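PDB 6G4R: hydrogen peroxide-inducible genes activator from Corynebacterium glutamicum, which probably senses hydrogen peroxide as a LysR-family, OxyR-type transcription regulator controlling genes of the peroxide response. Local coordinates for residues A[134-139]-A[204-209]; A[168-173]-A[250-255]. The protein carries 1 engineered substitution. All coordinates share one frame; numbering follows the deposited sequence.

Contact 1 (A[134-139]-A[204-209]); sequences DQTKHL and GHSLHD. Engineered in segment 204-209: Ser-206 (natural residue Cys). With PEO (hydrogen peroxide), chain E.
Gln-135 and Gly-204 meet most closely, with the amide oxygen OE1 of Gln-135 resting 3.3 Å from CA of Gly-204. CG of Gln-135 lies beside the backbone N (chi1 -56°) and the chain runs extended beyond it, which carries the amide across to the opposite loop. OE1 occupies the place where a side chain on residue 204 would begin, and the bare CA of Gly-204 lets it come close. OE1 also lies 3.5 Å from the carbonyl O of Gly-204, but both are acceptors and form no hydrogen bond; Gln-135 meets Gly-204 by plain packing. The amide NE2 comes up obliquely to the His-205 ring, 4.4 Å from CE1. Gln-135 is itself the N-cap of helix 136-144, and its own N-H is taken by OD1 of Asp-134.

One residue on, Thr-136 brings the polar link. OG1 sits beside its backbone N (chi1 -55°) and shares a water with the other segment: the water lies 3.1 Å from Thr-136 OG1 and accepts from Ser-206 N at 2.8 Å. The same N-H reaches the hydrogen peroxide only weakly, whereas Ser-206 OG donates to its O1 at 2.8 Å. The other peroxide oxygen, O2, lies near the ring plane at the edge of His-205, 3.4 Å from CD2. Thr-107 adds a further hydrogen bond to the peroxide through OG1, and Ile-105 packs against both Thr-136 and Ser-206.

Ser-206 is engineered; the natural cysteine is probably the peroxidatic one, as in other OxyR proteins, and the bound peroxide is consistent with a mimic of the substrate complex. The segments face each other across one water, with the peroxide held beside it by 205-207: part of a pocket consistent with the OxyR sensing site, in the cleft between the two subdomains.

Contact 2 (A[168-173]-A[250-255]); sequences YDEDFI and LVPISA
Ile-173 and Val-251 make the apolar centre, their CG2 methyls 3.7 Å apart on one face of the sheet, with the two side chains crossing at a slant. Phe-172 packs its CB against CD2 of Leu-250 at 4.2 Å, while CA of Pro-252 lies near the ring plane at its edge.

The backbones hold these side chains in register. Ile-173 N donates to Val-251 O at 2.9 Å and Val-251 N returns a bond to Ile-173 O at 3.0 Å, making a hydrogen-bonded antiparallel pair; Phe-172 with Pro-252 is the neighbouring non-hydrogen-bonded one. Ile-253 N donates to Asp-171 O, one backbone bond continuing the ladder just beyond the strand end. Ile-253 also packs its CG2 3.3 Å from Asp-171 O and its CG1 4.0 Å from Glu-170 CG.

At the polar end Glu-170, extended with CG anti to the backbone N (chi1 175°), passes obliquely over Pro-252, CD of Glu-170 3.4 Å from CB of Pro-252. Ser-254 OG donates to Glu-170 OE2 at 2.6 Å nearly along the C-O bond, and Ser-254 N adds a weak bond to the same OE2. OE1 forms a salt bridge with Arg-278, so both carboxylate oxygens are engaged.

This is the antiparallel pairing of edge strand 249-252 with the long strand 162-177 in the regulatory domain's periplasmic-binding-protein-like fold.

Contact 2 is a buried piece of sheet, contact 1 a partly buried meeting of two segments beside a ligand and a water. Direct backbone bonds and branched apolar side chains tie the segments of contact 2, with a carboxylate-hydroxyl bond at one end; those of contact 1 join through a bridging water and packing of Gln-135 on Gly-204. Helix 206-212, shared by contact 1, connects the two: Leu-207 sets its CD1 against CE2 of Phe-172 at 3.7 Å and also packs on Leu-250. Thus the segment that carries His-205, Ser-206 and Leu-207 of the peroxide pocket is seated on the strand pair. The centres of contact 1 and contact 2 are about 16 Å apart.

Contact 1 (A[134-139]-A[204-209])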
# COMPACT_ATOMS: atom_id res chain seq x y z
N ASP A 134 9.24 -4.98 -2.82
CA ASP A 134 7.90 -4.62 -2.37
C ASP A 134 7.02 -4.44 -3.61
O ASP A 134 7.49 -4.50 -4.74
CB ASP A 134 7.92 -3.37 -1.50
CG ASP A 134 6.96 -3.46 -0.33
OD1 ASP A 134 5.78 -3.80 -0.56
OD2 ASP A 134 7.38 -3.19 0.82
N GLN A 135 5.73 -4.21 -3.37
CA GLN A 135 4.77 -4.08 -4.45
C GLN A 135 5.00 -2.78 -5.22
O GLN A 135 5.76 -1.90 -4.80
CB GLN A 135 3.34 -4.15 -3.91
CG GLN A 135 3.06 -5.41 -3.11
CD GLN A 135 1.68 -5.42 -2.49
OE1 GLN A 135 0.76 -4.77 -2.98
NE2 GLN A 135 1.53 -6.15 -1.39
N THR A 136 4.32 -2.67 -6.37
CA THR A 136 4.56 -1.55 -7.27
C THR A 136 4.18 -0.22 -6.62
O THR A 136 4.88 0.78 -6.79
CB THR A 136 3.79 -1.75 -8.57
OG1 THR A 136 4.13 -3.02 -9.14
CG2 THR A 136 4.13 -0.66 -9.57
N LYS A 137 3.07 -0.19 -5.88
CA LYS A 137 2.62 1.06 -5.28
C LYS A 137 3.61 1.56 -4.25
O LYS A 137 3.92 2.76 -4.19
CB LYS A 137 1.24 0.88 -4.64
CG LYS A 137 0.62 2.18 -4.16
CD LYS A 137 -0.70 1.94 -3.44
CE LYS A 137 -0.46 1.50 -2.01
NZ LYS A 137 -1.73 1.25 -1.28
N HIS A 138 4.14 0.66 -3.41
CA HIS A 138 5.09 1.07 -2.39
C HIS A 138 6.43 1.46 -3.00
O HIS A 138 7.12 2.33 -2.46
CB HIS A 138 5.28 -0.06 -1.37
CG HIS A 138 4.01 -0.49 -0.72
ND1 HIS A 138 3.24 -1.53 -1.19
CD2 HIS A 138 3.36 -0.03 0.38
CE1 HIS A 138 2.18 -1.69 -0.42
NE2 HIS A 138 2.23 -0.79 0.54
N LEU A 139 6.82 0.85 -4.13
CA LEU A 139 8.07 1.23 -4.78
C LEU A 139 8.01 2.65 -5.31
O LEU A 139 8.94 3.44 -5.10
CB LEU A 139 8.38 0.25 -5.92
CG LEU A 139 8.83 -1.16 -5.52
CD1 LEU A 139 9.31 -1.93 -6.74
CD2 LEU A 139 9.93 -1.09 -4.46
N GLY A 204 -2.63 -5.94 -5.25
CA GLY A 204 -1.49 -5.06 -5.37
C GLY A 204 -0.35 -5.57 -6.21
O GLY A 204 0.60 -4.82 -6.47
N HIS A 205 -0.40 -6.82 -6.64
CA HIS A 205 0.63 -7.41 -7.48
C HIS A 205 0.35 -7.06 -8.94
O HIS A 205 -0.78 -7.20 -9.41
CB HIS A 205 0.70 -8.93 -7.28
CG HIS A 205 1.29 -9.33 -5.96
ND1 HIS A 205 0.54 -9.43 -4.81
CD2 HIS A 205 2.56 -9.63 -5.61
CE1 HIS A 205 1.32 -9.80 -3.81
NE2 HIS A 205 2.55 -9.92 -4.27
N SER A 206 1.39 -6.62 -9.65
CA SER A 206 1.22 -6.25 -11.05
C SER A 206 0.87 -7.44 -11.93
O SER A 206 0.28 -7.26 -13.00
CB SER A 206 2.49 -5.57 -11.58
OG SER A 206 3.61 -6.42 -11.45
N LEU A 207 1.22 -8.66 -11.50
CA LEU A 207 0.84 -9.85 -12.25
C LEU A 207 -0.67 -10.10 -12.19
O LEU A 207 -1.20 -10.76 -13.09
CB LEU A 207 1.60 -11.07 -11.71
CG LEU A 207 1.47 -12.39 -12.46
CD1 LEU A 207 2.02 -12.27 -13.87
CD2 LEU A 207 2.18 -13.50 -11.70
N HIS A 208 -1.35 -9.59 -11.17
CA HIS A 208 -2.80 -9.75 -11.07
C HIS A 208 -3.52 -9.05 -12.22
O HIS A 208 -4.51 -9.58 -12.75
CB HIS A 208 -3.29 -9.23 -9.73
CG HIS A 208 -4.77 -9.40 -9.52
ND1 HIS A 208 -5.35 -10.61 -9.20
CD2 HIS A 208 -5.78 -8.50 -9.57
CE1 HIS A 208 -6.66 -10.45 -9.08
NE2 HIS A 208 -6.94 -9.17 -9.30
N ASP A 209 -3.05 -7.87 -12.61
CA ASP A 209 -3.71 -7.14 -13.69
C ASP A 209 -3.16 -7.48 -15.06
O ASP A 209 -3.82 -7.20 -16.07
CB ASP A 209 -3.58 -5.63 -13.44
CG ASP A 209 -3.98 -5.24 -12.03
OD1 ASP A 209 -3.14 -5.35 -11.12
OD2 ASP A 209 -5.15 -4.82 -11.84
O1 PEO E . 4.17 -8.28 -9.49
O2 PEO E . 4.41 -8.34 -8.11
O HOH W 1 3.62 -5.93 -8.11

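Contact 2 (A[168-173]-A[250-255])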
# COMPACT_ATOMS: atom_id res chain seq x y z
N TYR A 168 13.08 -5.24 -21.12
CA TYR A 168 12.84 -6.46 -21.89
C TYR A 168 11.35 -6.80 -21.82
O TYR A 168 10.60 -6.26 -21.01
CB TYR A 168 13.68 -7.63 -21.36
CG TYR A 168 13.52 -7.90 -19.88
CD1 TYR A 168 12.43 -8.63 -19.40
CD2 TYR A 168 14.45 -7.44 -18.96
CE1 TYR A 168 12.28 -8.88 -18.05
CE2 TYR A 168 14.30 -7.69 -17.61
CZ TYR A 168 13.22 -8.41 -17.16
OH TYR A 168 13.07 -8.66 -15.82
N ASP A 169 10.94 -7.71 -22.70
CA ASP A 169 9.60 -8.26 -22.71
C ASP A 169 9.67 -9.72 -22.28
O ASP A 169 10.36 -10.53 -22.90
CB ASP A 169 8.96 -8.14 -24.10
CG ASP A 169 8.52 -6.73 -24.41
OD1 ASP A 169 9.32 -5.79 -24.20
OD2 ASP A 169 7.37 -6.55 -24.87
N GLU A 170 8.95 -10.05 -21.21
CA GLU A 170 9.02 -11.36 -20.58
C GLU A 170 7.72 -12.12 -20.83
O GLU A 170 6.65 -11.67 -20.40
CB GLU A 170 9.28 -11.23 -19.08
CG GLU A 170 9.25 -12.54 -18.32
CD GLU A 170 9.71 -12.38 -16.89
OE1 GLU A 170 9.39 -11.35 -16.26
OE2 GLU A 170 10.39 -13.29 -16.38
N ASP A 171 7.82 -13.26 -21.51
CA ASP A 171 6.64 -14.04 -21.87
C ASP A 171 6.06 -14.75 -20.64
O ASP A 171 6.74 -14.99 -19.64
CB ASP A 171 6.99 -15.07 -22.94
CG ASP A 171 7.31 -14.43 -24.28
OD1 ASP A 171 6.72 -13.37 -24.59
OD2 ASP A 171 8.14 -14.99 -25.02
N PHE A 172 4.78 -15.09 -20.75
CA PHE A 172 4.08 -15.87 -19.74
C PHE A 172 4.00 -17.33 -20.16
O PHE A 172 4.08 -17.66 -21.35
CB PHE A 172 2.66 -15.33 -19.53
CG PHE A 172 2.61 -13.98 -18.87
CD1 PHE A 172 1.63 -13.06 -19.23
CD2 PHE A 172 3.53 -13.62 -17.90
CE1 PHE A 172 1.57 -11.82 -18.63
CE2 PHE A 172 3.47 -12.38 -17.30
CZ PHE A 172 2.49 -11.47 -17.66
N ILE A 173 3.84 -18.20 -19.17
CA ILE A 173 3.60 -19.62 -19.42
C ILE A 173 2.47 -20.08 -18.50
O ILE A 173 2.32 -19.60 -17.37
CB ILE A 173 4.88 -20.47 -19.21
CG1 ILE A 173 4.72 -21.85 -19.85
CG2 ILE A 173 5.23 -20.59 -17.73
CD1 ILE A 173 6.00 -22.66 -19.87
N LEU A 250 -0.87 -18.43 -14.52
CA LEU A 250 0.17 -18.00 -15.44
C LEU A 250 1.33 -17.40 -14.66
O LEU A 250 1.12 -16.60 -13.74
CB LEU A 250 -0.37 -16.98 -16.45
CG LEU A 250 -1.40 -17.47 -17.46
CD1 LEU A 250 -2.82 -17.25 -16.95
CD2 LEU A 250 -1.20 -16.78 -18.80
N VAL A 251 2.55 -17.78 -15.03
CA VAL A 251 3.75 -17.27 -14.38
C VAL A 251 4.75 -16.81 -15.44
O VAL A 251 4.72 -17.32 -16.57
CB VAL A 251 4.38 -18.33 -13.45
CG1 VAL A 251 3.36 -18.85 -12.46
CG2 VAL A 251 4.98 -19.47 -14.26
N PRO A 252 5.63 -15.86 -15.13
CA PRO A 252 6.66 -15.47 -16.10
C PRO A 252 7.72 -16.55 -16.24
O PRO A 252 7.98 -17.33 -15.32
CB PRO A 252 7.24 -14.19 -15.50
CG PRO A 252 6.97 -14.30 -14.04
CD PRO A 252 5.66 -15.03 -13.91
N ILE A 253 8.33 -16.59 -17.43
CA ILE A 253 9.25 -17.68 -17.78
C ILE A 253 10.43 -17.75 -16.82
O ILE A 253 10.97 -18.84 -16.58
CB ILE A 253 9.71 -17.53 -19.24
CG1 ILE A 253 10.38 -16.17 -19.46
CG2 ILE A 253 8.53 -17.71 -20.19
CD1 ILE A 253 10.84 -15.95 -20.88
N SER A 254 10.87 -16.62 -16.28
CA SER A 254 12.02 -16.63 -15.37
C SER A 254 11.73 -17.36 -14.07
O SER A 254 12.68 -17.74 -13.37
CB SER A 254 12.47 -15.20 -15.07
OG SER A 254 11.47 -14.48 -14.38
N ALA A 255 10.46 -17.58 -13.73
CA ALA A 255 10.09 -18.30 -12.52
C ALA A 255 10.08 -19.81 -12.71
O ALA A 255 9.85 -20.54 -11.74
CB ALA A 255 8.72 -17.84 -12.04